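Local coordinates for protein Myo-inositol phosphohydrolase (Mitsuokella multacida, PDB 4WU3) that probably removes phosphate groups from inositol hexakisphosphate, using a catalytic fold of the protein tyrosine phosphatase type, at residues R343-D348 with H539-A544; S393-N398 with D420-T425; I507-H512 with A544-A549. The protein carries 2 engineered substitutions. One frame throughout, in Å; residues are numbered along the deposited sequence.

Contacts 1, 2 and 3 are all buried and lie on the same side of the chain's centre; none is a surface contact. Contacts 1 and 3 both touch the bound inositol tetrakisphosphate and share Ala544, since 539-544 runs straight into the helix of 544-549. Contact 2 stands one shell behind them, its centre about 6 Å from that of contact 1 and about 10 Å from that of contact 3. Contacts 2 and 3 draw on neighbouring strands of one sheet, 416-422 and 503-509, whereas contact 1 brings in strand 342-346 of another. Contact 1 adds amide stacking and waters to its phosphate bonds, contact 2 is a salt-bridge network, and contact 3 holds the phosphate with an arginine and a helix start.

Contact 1: residues R343-D348 with H539-A544. Engineered in segment 539-544: Ser540 (natural residue Cys). With 4IP (inositol-(1,3,4,5)-tetrakisphosphate), chain F.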
loop_
_atom_site.group_PDB
_atom_site.type_symbol
_atom_site.label_atom_id
_atom_site.label_comp_id
_atom_site.label_asym_id
_atom_site.label_seq_id
_atom_site.Cartn_x
_atom_site.Cartn_y
_atom_site.Cartn_z
ATOM N N ARG A 343 24.876 -8.108 23.430
ATOM C CA ARG A 343 23.933 -8.338 24.489
ATOM C C ARG A 343 24.641 -9.022 25.641
ATOM O O ARG A 343 25.436 -9.935 25.435
ATOM C CB ARG A 343 22.835 -9.250 23.965
ATOM C CG ARG A 343 21.875 -9.766 25.018
ATOM C CD ARG A 343 20.880 -10.730 24.389
ATOM N NE ARG A 343 19.680 -10.897 25.204
ATOM C CZ ARG A 343 18.648 -11.671 24.868
ATOM N NH1 ARG A 343 18.661 -12.357 23.733
ATOM N NH2 ARG A 343 17.599 -11.765 25.672
ATOM N N LEU A 344 24.344 -8.573 26.851
ATOM C CA LEU A 344 24.758 -9.268 28.056
ATOM C C LEU A 344 23.775 -10.392 28.370
ATOM O O LEU A 344 22.698 -10.140 28.891
ATOM C CB LEU A 344 24.802 -8.281 29.221
ATOM C CG LEU A 344 25.028 -8.860 30.616
ATOM C CD1 LEU A 344 26.337 -9.632 30.678
ATOM C CD2 LEU A 344 25.020 -7.713 31.618
ATOM N N ASP A 345 24.148 -11.629 28.056
ATOM C CA ASP A 345 23.274 -12.784 28.273
ATOM C C ASP A 345 23.173 -13.093 29.752
ATOM O O ASP A 345 22.091 -13.328 30.278
ATOM C CB ASP A 345 23.808 -14.023 27.548
ATOM C CG ASP A 345 23.622 -13.952 26.041
ATOM O OD1 ASP A 345 22.736 -13.204 25.589
ATOM O OD2 ASP A 345 24.356 -14.648 25.309
ATOM N N THR A 346 24.319 -13.116 30.423
ATOM C CA THR A 346 24.348 -13.376 31.848
ATOM C C THR A 346 25.644 -12.851 32.454
ATOM O O THR A 346 26.744 -13.037 31.922
ATOM C CB THR A 346 24.134 -14.872 32.174
ATOM O OG1 THR A 346 24.192 -15.073 33.594
ATOM C CG2 THR A 346 25.177 -15.738 31.500
ATOM N N LYS A 347 25.480 -12.166 33.572
ATOM C CA LYS A 347 26.574 -11.545 34.272
ATOM C C LYS A 347 27.358 -12.592 35.030
ATOM O O LYS A 347 26.799 -13.568 35.506
ATOM C CB LYS A 347 26.027 -10.541 35.266
ATOM C CG LYS A 347 26.814 -9.265 35.299
ATOM C CD LYS A 347 26.311 -8.360 36.407
ATOM C CE LYS A 347 27.469 -7.743 37.169
ATOM N NZ LYS A 347 26.976 -6.778 38.178
ATOM N N ASP A 348 28.657 -12.375 35.145
ATOM C CA ASP A 348 29.527 -13.289 35.868
ATOM C C ASP A 348 29.172 -13.285 37.344
ATOM O O ASP A 348 29.372 -12.283 38.037
ATOM C CB ASP A 348 30.972 -12.860 35.681
ATOM C CG ASP A 348 31.959 -13.868 36.218
ATOM O OD1 ASP A 348 31.529 -14.913 36.759
ATOM O OD2 ASP A 348 33.178 -13.602 36.105
ATOM N N HIS A 539 22.264 -26.257 26.746
ATOM C CA HIS A 539 21.961 -24.852 27.013
ATOM C C HIS A 539 21.666 -24.133 25.710
ATOM O O HIS A 539 22.117 -24.529 24.638
ATOM C CB HIS A 539 23.099 -24.146 27.786
ATOM C CG HIS A 539 24.201 -23.630 26.915
ATOM N ND1 HIS A 539 24.115 -22.437 26.229
ATOM C CD2 HIS A 539 25.408 -24.154 26.605
ATOM C CE1 HIS A 539 25.218 -22.255 25.528
ATOM N NE2 HIS A 539 26.019 -23.281 25.740
ATOM N N SER A 540 20.884 -23.074 25.813
ATOM C CA SER A 540 20.703 -22.163 24.707
ATOM C C SER A 540 20.864 -20.780 25.317
ATOM O O SER A 540 21.798 -20.572 26.091
ATOM C CB SER A 540 19.344 -22.382 24.046
ATOM O OG SER A 540 18.376 -22.713 25.020
ATOM N N GLN A 541 19.990 -19.834 24.993
ATOM C CA GLN A 541 20.121 -18.483 25.546
ATOM C C GLN A 541 19.477 -18.461 26.914
ATOM O O GLN A 541 20.105 -18.076 27.890
ATOM C CB GLN A 541 19.471 -17.427 24.629
ATOM C CG GLN A 541 19.919 -15.990 24.890
ATOM C CD GLN A 541 19.244 -15.335 26.088
ATOM O OE1 GLN A 541 18.121 -15.670 26.444
ATOM N NE2 GLN A 541 19.926 -14.377 26.696
ATOM N N ALA A 542 18.227 -18.909 26.973
ATOM C CA ALA A 542 17.439 -18.865 28.205
ATOM C C ALA A 542 17.198 -20.231 28.843
ATOM O O ALA A 542 16.597 -20.323 29.906
ATOM C CB ALA A 542 16.104 -18.199 27.926
ATOM N N GLY A 543 17.647 -21.296 28.197
ATOM C CA GLY A 543 17.381 -22.633 28.712
ATOM C C GLY A 543 15.904 -22.969 28.638
ATOM O O GLY A 543 15.400 -23.739 29.448
ATOM N N ALA A 544 15.203 -22.393 27.664
ATOM C CA ALA A 544 13.766 -22.635 27.504
ATOM C C ALA A 544 13.452 -23.371 26.202
ATOM O O ALA A 544 13.478 -24.609 26.166
ATOM C CB ALA A 544 12.992 -21.325 27.581
HETATM C C1 4IP F . 14.172 -18.575 24.126
HETATM O O1 4IP F . 14.779 -19.700 24.762
HETATM C C2 4IP F . 14.940 -17.304 24.464
HETATM O O2 4IP F . 15.025 -17.162 25.876
HETATM C C3 4IP F . 14.249 -16.065 23.910
HETATM O O3 4IP F . 14.985 -14.898 24.284
HETATM C C4 4IP F . 12.811 -15.950 24.406
HETATM O O4 4IP F . 12.190 -14.823 23.775
HETATM C C5 4IP F . 12.036 -17.219 24.073
HETATM O O5 4IP F . 10.703 -17.141 24.584
HETATM C C6 4IP F . 12.732 -18.463 24.625
HETATM O O6 4IP F . 12.008 -19.640 24.259
HETATM P P1 4IP F . 16.036 -20.482 24.136
HETATM O O1P 4IP F . 15.469 -21.210 22.949
HETATM O O2P 4IP F . 16.480 -21.361 25.276
HETATM O O3P 4IP F . 17.028 -19.396 23.807
HETATM P P3 4IP F . 15.523 -13.881 23.152
HETATM O O4P 4IP F . 14.359 -13.745 22.199
HETATM O O5P 4IP F . 16.736 -14.580 22.580
HETATM O O6P 4IP F . 15.830 -12.609 23.902
HETATM P P4 4IP F . 11.415 -13.680 24.615
HETATM O O7P 4IP F . 12.368 -13.299 25.721
HETATM O O8P 4IP F . 11.213 -12.592 23.588
HETATM O O9P 4IP F . 10.149 -14.375 25.079
HETATM P P5 4IP F . 9.479 -17.767 23.735
HETATM O OPF 4IP F . 9.904 -17.669 22.278
HETATM O OPG 4IP F . 8.317 -16.872 24.113
HETATM O OPH 4IP F . 9.367 -19.187 24.240
HETATM O O HOH W 1 19.166 -12.721 29.123
HETATM O O HOH W 2 20.879 -16.008 29.204
#
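Arg343 lays its guanidinium flat against the side-chain amide of Gln541. The planes are 10° apart, with Gln541 NE2 over the centre of one face, 3.5 Å from Arg343 CZ. The arginine starts with CG anti to the backbone N (chi1 171°) and stays extended to NE, which carries its edge to the 3-phosphate of the ligand. There Arg343 NH2 gives ligand O6P a 2.6 Å hydrogen bond, and Arg343 NH1 gives O5P one of 3.2 Å. Asp345 comes next. Its OD1 accepts from Gln541 NE2 at 3.2 Å, nearly straight, from above the carboxylate plane. Ser435 also bonds this oxygen, while OD2 pairs with Arg422. Water 1 joins Asp345 O to Gln541 NE2, and water 2 joins Asp345 O to Gln541 O. The NE2 bonds to Asp345 OD1 and water 1 fix the amide's rotation; water 2 ties the backbone. Across the contact, 539-544 wraps the 1-phosphate: Ala544 N donates to ligand O2P at 2.9 Å. Engineered Ser540 stands where the natural protein has cysteine. Asp345 and Thr346 both face Ala433 in a classic beta bulge. Strand 342-346 lies between strands 432-438 and 467-471, and loop 539-544 joins strand 535-539 to helix 545-558.

Contact 2: residues S393-N398 with D420-T425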
loop_
_atom_site.group_PDB
_atom_site.type_symbol
_atom_site.label_atom_id
_atom_site.label_comp_id
_atom_site.label_asym_id
_atom_site.label_seq_id
_atom_site.Cartn_x
_atom_site.Cartn_y
_atom_site.Cartn_z
ATOM N N SER A 393 20.130 -25.621 31.041
ATOM C CA SER A 393 20.063 -24.310 31.652
ATOM C C SER A 393 20.158 -23.217 30.612
ATOM O O SER A 393 20.386 -23.471 29.429
ATOM C CB SER A 393 21.210 -24.126 32.648
ATOM O OG SER A 393 22.460 -24.009 31.974
ATOM N N ALA A 394 20.006 -21.989 31.085
ATOM C CA ALA A 394 20.334 -20.812 30.306
ATOM C C ALA A 394 21.832 -20.759 30.053
ATOM O O ALA A 394 22.587 -21.584 30.564
ATOM C CB ALA A 394 19.888 -19.558 31.042
ATOM N N GLU A 395 22.260 -19.792 29.253
ATOM C CA GLU A 395 23.677 -19.572 29.046
ATOM C C GLU A 395 24.357 -19.318 30.388
ATOM O O GLU A 395 23.713 -18.888 31.344
ATOM C CB GLU A 395 23.900 -18.387 28.114
ATOM C CG GLU A 395 25.355 -18.167 27.757
ATOM C CD GLU A 395 25.909 -19.281 26.902
ATOM O OE1 GLU A 395 25.726 -19.263 25.672
ATOM O OE2 GLU A 395 26.536 -20.191 27.460
ATOM N N PHE A 396 25.657 -19.587 30.454
ATOM C CA PHE A 396 26.424 -19.431 31.696
ATOM C C PHE A 396 27.655 -18.541 31.516
ATOM O O PHE A 396 28.403 -18.664 30.540
ATOM C CB PHE A 396 26.868 -20.800 32.248
ATOM C CG PHE A 396 27.474 -21.714 31.214
ATOM C CD1 PHE A 396 28.784 -21.549 30.805
ATOM C CD2 PHE A 396 26.725 -22.735 30.649
ATOM C CE1 PHE A 396 29.341 -22.382 29.849
ATOM C CE2 PHE A 396 27.270 -23.581 29.694
ATOM C CZ PHE A 396 28.586 -23.405 29.299
ATOM N N SER A 397 27.844 -17.638 32.472
ATOM C CA SER A 397 29.089 -16.922 32.625
ATOM C C SER A 397 30.111 -17.884 33.239
ATOM O O SER A 397 29.764 -19.007 33.608
ATOM C CB SER A 397 28.876 -15.765 33.582
ATOM O OG SER A 397 28.408 -16.257 34.818
ATOM N N ASN A 398 31.354 -17.426 33.390
ATOM C CA ASN A 398 32.397 -18.229 34.040
ATOM C C ASN A 398 32.006 -18.651 35.444
ATOM O O ASN A 398 32.147 -19.810 35.827
ATOM C CB ASN A 398 33.715 -17.465 34.125
ATOM C CG ASN A 398 34.803 -18.271 34.818
ATOM O OD1 ASN A 398 34.909 -19.481 34.621
ATOM N ND2 ASN A 398 35.593 -17.612 35.657
ATOM N N ASP A 420 26.007 -26.871 23.305
ATOM C CA ASP A 420 25.655 -25.488 23.025
ATOM C C ASP A 420 24.766 -25.479 21.783
ATOM O O ASP A 420 25.214 -25.821 20.696
ATOM C CB ASP A 420 26.937 -24.683 22.816
ATOM C CG ASP A 420 26.693 -23.261 22.328
ATOM O OD1 ASP A 420 25.541 -22.784 22.343
ATOM O OD2 ASP A 420 27.680 -22.615 21.915
ATOM N N LEU A 421 23.505 -25.090 21.948
ATOM C CA LEU A 421 22.533 -25.184 20.870
ATOM C C LEU A 421 22.289 -23.862 20.154
ATOM O O LEU A 421 21.291 -23.718 19.461
ATOM C CB LEU A 421 21.201 -25.673 21.427
ATOM C CG LEU A 421 21.217 -26.991 22.203
ATOM C CD1 LEU A 421 19.911 -27.177 22.952
ATOM C CD2 LEU A 421 21.478 -28.151 21.253
ATOM N N ARG A 422 23.196 -22.906 20.299
ATOM C CA ARG A 422 22.945 -21.541 19.838
ATOM C C ARG A 422 23.472 -21.222 18.436
ATOM O O ARG A 422 24.682 -21.253 18.193
ATOM C CB ARG A 422 23.561 -20.566 20.826
ATOM C CG ARG A 422 23.057 -20.729 22.247
ATOM C CD ARG A 422 23.661 -19.653 23.131
ATOM N NE ARG A 422 23.114 -18.333 22.837
ATOM C CZ ARG A 422 23.452 -17.227 23.488
ATOM N NH1 ARG A 422 24.349 -17.270 24.471
ATOM N NH2 ARG A 422 22.887 -16.073 23.161
ATOM N N GLN A 423 22.565 -20.884 17.520
ATOM C CA GLN A 423 22.989 -20.480 16.180
ATOM C C GLN A 423 23.646 -19.112 16.229
ATOM O O GLN A 423 24.618 -18.848 15.524
ATOM C CB GLN A 423 21.819 -20.425 15.201
ATOM C CG GLN A 423 22.288 -20.036 13.803
ATOM C CD GLN A 423 21.178 -19.959 12.777
ATOM O OE1 GLN A 423 20.186 -19.237 12.956
ATOM N NE2 GLN A 423 21.355 -20.677 11.669
ATOM N N GLU A 424 23.097 -18.244 17.071
ATOM C CA GLU A 424 23.575 -16.879 17.189
ATOM C C GLU A 424 25.008 -16.871 17.720
ATOM O O GLU A 424 25.406 -17.752 18.500
ATOM C CB GLU A 424 22.658 -16.064 18.111
ATOM C CG GLU A 424 22.622 -16.530 19.562
ATOM C CD GLU A 424 21.478 -17.483 19.871
ATOM O OE1 GLU A 424 20.943 -18.112 18.939
ATOM O OE2 GLU A 424 21.112 -17.607 21.055
ATOM N N THR A 425 25.773 -15.880 17.287
ATOM C CA THR A 425 27.162 -15.713 17.717
ATOM C C THR A 425 27.224 -15.268 19.182
ATOM O O THR A 425 26.544 -14.332 19.569
ATOM C CB THR A 425 27.879 -14.668 16.838
ATOM O OG1 THR A 425 28.280 -15.278 15.611
ATOM C CG2 THR A 425 29.107 -14.107 17.540
#
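Glu395 and Arg422 form a buried salt bridge. Arg422 NH1 donates to Glu395 OE1 at 2.7 Å, with an N-H...O angle of 157°. The oxygen lies in the guanidinium plane and uses its anti lone pair, the one away from OE2. The carboxylate and guanidinium planes are 38° apart. Glu395 sends CG anti to its backbone N (chi1 -175°) and then bends at chi2, which turns OE1 toward the arginine. The same NH1 also pairs with Asp345, so this nitrogen has two acid partners.

The NE side of Arg422 is held by Glu424. Arg422 NE reaches Glu424 OE2 at 2.8 Å, and Arg422 NH2 reaches the same OE2 at 3.2 Å. This is a side-on grip by two nitrogens on one oxygen, and it lies in the guanidinium plane. With acids on both sides, the guanidinium is fixed in rotation, and its positive charge probably stabilises the carboxylates around it.

Segment 393-398 follows strand 390-393, and 420-425 carries the end of strand 416-422. Helix 398-411 connects the two strands in a beta-alpha-beta crossover, with strand 535-539 between them in the sheet. In phosphatases of this fold, the ends of such parallel strands carry the loops of the active site. Arg422 is second shell here: its side chain is about 6 Å from the ligand. It touches Gln541, and Glu424 OE1 pairs with Arg546.

At the base of the arginine, Asp420 OD1 accepts from Arg422 N at 3.1 Å, closing an Asx turn. Asp420 OD2 is taken up by Tyr504 and His426. His539 of strand 535-539 packs against Glu395, Asp420 and Arg422. Phe396 meets Glu493 and Val497 of helix 493-499.

Contact 3: residues I507-H512 with A544-A549; sequences IAATDH and AGRTTA. With 4IP (inositol-(1,3,4,5)-tetrakisphosphate), chain F.
Asp511 and Arg546 bring the loop after strand 503-509 to the first turn of helix 545-558, with their CA atoms 7.0 Å apart. Arg546 NH1 donates to Ala509 O at 3.0 Å, and this oxygen lies at the guanidinium edge. Asp511 crosses one face: its CB sits over the guanidinium centre, 3.6 Å from Arg546 CZ. The carboxylate stacks on the guanidinium, with the planes 9° apart. Asp511 OD1 is 3.6 Å from Arg546 NH2, a salt bridge of charges only. The arginine bends at chi3 (-69°), which turns NE and NH2 to the 1-phosphate. Arg546 NE bonds ligand O1P at 3.1 Å, and Arg546 NH2 bonds O3P at 2.7 Å, almost straight. Arg546 N adds a 2.8 Å bond to O1P. Putting an alanine at Arg546 would probably leave the 1-phosphate without two side-chain bonds, Asp511 without the positive charge stacked on it, and Glu424 OE1 without its salt-bridge mate. At Gly545 a side chain would run into ligand O6. His539, the cysteine replaced here by engineered Ser540, five residues and Arg546 match the HCX5R signature of protein tyrosine phosphatases, whose P-loop and helix start cradle the phosphate.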
loop_
_atom_site.group_PDB
_atom_site.type_symbol
_atom_site.label_atom_id
_atom_site.label_comp_id
_atom_site.label_asym_id
_atom_site.label_seq_id
_atom_site.Cartn_x
_atom_site.Cartn_y
_atom_site.Cartn_z
ATOM N N ILE A 507 25.568 -27.248 18.248
ATOM C CA ILE A 507 24.559 -27.320 17.196
ATOM C C ILE A 507 23.994 -25.911 17.009
ATOM O O ILE A 507 23.555 -25.266 17.970
ATOM C CB ILE A 507 23.437 -28.335 17.528
ATOM C CG1 ILE A 507 24.035 -29.733 17.686
ATOM C CG2 ILE A 507 22.389 -28.354 16.425
ATOM C CD1 ILE A 507 23.083 -30.762 18.250
ATOM N N ALA A 508 24.029 -25.425 15.776
ATOM C CA ALA A 508 23.630 -24.059 15.486
ATOM C C ALA A 508 22.117 -23.945 15.251
ATOM O O ALA A 508 21.655 -23.750 14.123
ATOM C CB ALA A 508 24.409 -23.535 14.288
ATOM N N ALA A 509 21.348 -24.046 16.333
ATOM C CA ALA A 509 19.890 -24.046 16.238
ATOM C C ALA A 509 19.359 -22.621 16.319
ATOM O O ALA A 509 19.736 -21.857 17.200
ATOM C CB ALA A 509 19.284 -24.911 17.336
ATOM N N THR A 510 18.491 -22.262 15.376
ATOM C CA THR A 510 17.963 -20.902 15.305
ATOM C C THR A 510 16.986 -20.657 16.439
ATOM O O THR A 510 16.154 -21.501 16.738
ATOM C CB THR A 510 17.264 -20.640 13.967
ATOM O OG1 THR A 510 18.193 -20.861 12.901
ATOM C CG2 THR A 510 16.746 -19.199 13.910
ATOM N N ASP A 511 17.105 -19.493 17.068
ATOM C CA ASP A 511 16.278 -19.143 18.211
ATOM C C ASP A 511 14.798 -19.006 17.820
ATOM O O ASP A 511 14.473 -18.580 16.709
ATOM C CB ASP A 511 16.788 -17.837 18.824
ATOM C CG ASP A 511 16.178 -17.543 20.169
ATOM O OD1 ASP A 511 15.391 -18.368 20.681
ATOM O OD2 ASP A 511 16.494 -16.472 20.713
ATOM N N HIS A 512 13.924 -19.395 18.749
ATOM C CA HIS A 512 12.465 -19.294 18.614
ATOM C C HIS A 512 11.804 -20.383 17.766
ATOM O O HIS A 512 10.585 -20.489 17.771
ATOM C CB HIS A 512 12.034 -17.923 18.076
ATOM C CG HIS A 512 12.626 -16.771 18.818
ATOM N ND1 HIS A 512 12.253 -16.441 20.103
ATOM C CD2 HIS A 512 13.574 -15.873 18.460
ATOM C CE1 HIS A 512 12.945 -15.390 20.506
ATOM N NE2 HIS A 512 13.756 -15.025 19.527
ATOM N N ALA A 544 15.203 -22.393 27.664
ATOM C CA ALA A 544 13.766 -22.635 27.504
ATOM C C ALA A 544 13.452 -23.371 26.202
ATOM O O ALA A 544 13.478 -24.609 26.166
ATOM C CB ALA A 544 12.992 -21.325 27.581
ATOM N N GLY A 545 13.188 -22.609 25.138
ATOM C CA GLY A 545 12.743 -23.149 23.847
ATOM C C GLY A 545 13.599 -24.250 23.243
ATOM O O GLY A 545 13.194 -25.419 23.173
ATOM N N ARG A 546 14.783 -23.874 22.783
ATOM C CA ARG A 546 15.697 -24.826 22.175
ATOM C C ARG A 546 16.178 -25.904 23.146
ATOM O O ARG A 546 16.204 -27.081 22.801
ATOM C CB ARG A 546 16.878 -24.083 21.575
ATOM C CG ARG A 546 16.502 -23.315 20.317
ATOM C CD ARG A 546 17.618 -22.382 19.891
ATOM N NE ARG A 546 17.757 -21.285 20.844
ATOM C CZ ARG A 546 18.648 -20.308 20.735
ATOM N NH1 ARG A 546 19.485 -20.286 19.704
ATOM N NH2 ARG A 546 18.696 -19.339 21.651
ATOM N N THR A 547 16.541 -25.508 24.357
ATOM C CA THR A 547 17.025 -26.446 25.355
ATOM C C THR A 547 15.998 -27.523 25.716
ATOM O O THR A 547 16.334 -28.717 25.761
ATOM C CB THR A 547 17.452 -25.699 26.632
ATOM O OG1 THR A 547 18.675 -24.995 26.383
ATOM C CG2 THR A 547 17.659 -26.658 27.791
ATOM N N THR A 548 14.758 -27.110 25.972
ATOM C CA THR A 548 13.704 -28.047 26.354
ATOM C C THR A 548 13.276 -28.935 25.190
ATOM O O THR A 548 12.940 -30.107 25.380
ATOM C CB THR A 548 12.464 -27.336 26.917
ATOM O OG1 THR A 548 12.855 -26.400 27.928
ATOM C CG2 THR A 548 11.527 -28.349 27.525
ATOM N N ALA A 549 13.310 -28.380 23.986
ATOM C CA ALA A 549 13.073 -29.172 22.777
ATOM C C ALA A 549 14.067 -30.340 22.665
ATOM O O ALA A 549 13.678 -31.497 22.525
ATOM C CB ALA A 549 13.165 -28.281 21.542
HETATM C C1 4IP F . 14.172 -18.575 24.126
HETATM O O1 4IP F . 14.779 -19.700 24.762
HETATM C C2 4IP F . 14.940 -17.304 24.464
HETATM O O2 4IP F . 15.025 -17.162 25.876
HETATM C C3 4IP F . 14.249 -16.065 23.910
HETATM O O3 4IP F . 14.985 -14.898 24.284
HETATM C C4 4IP F . 12.811 -15.950 24.406
HETATM O O4 4IP F . 12.190 -14.823 23.775
HETATM C C5 4IP F . 12.036 -17.219 24.073
HETATM O O5 4IP F . 10.703 -17.141 24.584
HETATM C C6 4IP F . 12.732 -18.463 24.625
HETATM O O6 4IP F . 12.008 -19.640 24.259
HETATM P P1 4IP F . 16.036 -20.482 24.136
HETATM O O1P 4IP F . 15.469 -21.210 22.949
HETATM O O2P 4IP F . 16.480 -21.361 25.276
HETATM O O3P 4IP F . 17.028 -19.396 23.807
HETATM P P3 4IP F . 15.523 -13.881 23.152
HETATM O O4P 4IP F . 14.359 -13.745 22.199
HETATM O O5P 4IP F . 16.736 -14.580 22.580
HETATM O O6P 4IP F . 15.830 -12.609 23.902
HETATM P P4 4IP F . 11.415 -13.680 24.615
HETATM O O7P 4IP F . 12.368 -13.299 25.721
HETATM O O8P 4IP F . 11.213 -12.592 23.588
HETATM O O9P 4IP F . 10.149 -14.375 25.079
HETATM P P5 4IP F . 9.479 -17.767 23.735
HETATM O OPF 4IP F . 9.904 -17.669 22.278
HETATM O OPG 4IP F . 8.317 -16.872 24.113
HETATM O OPH 4IP F . 9.367 -19.187 24.240
#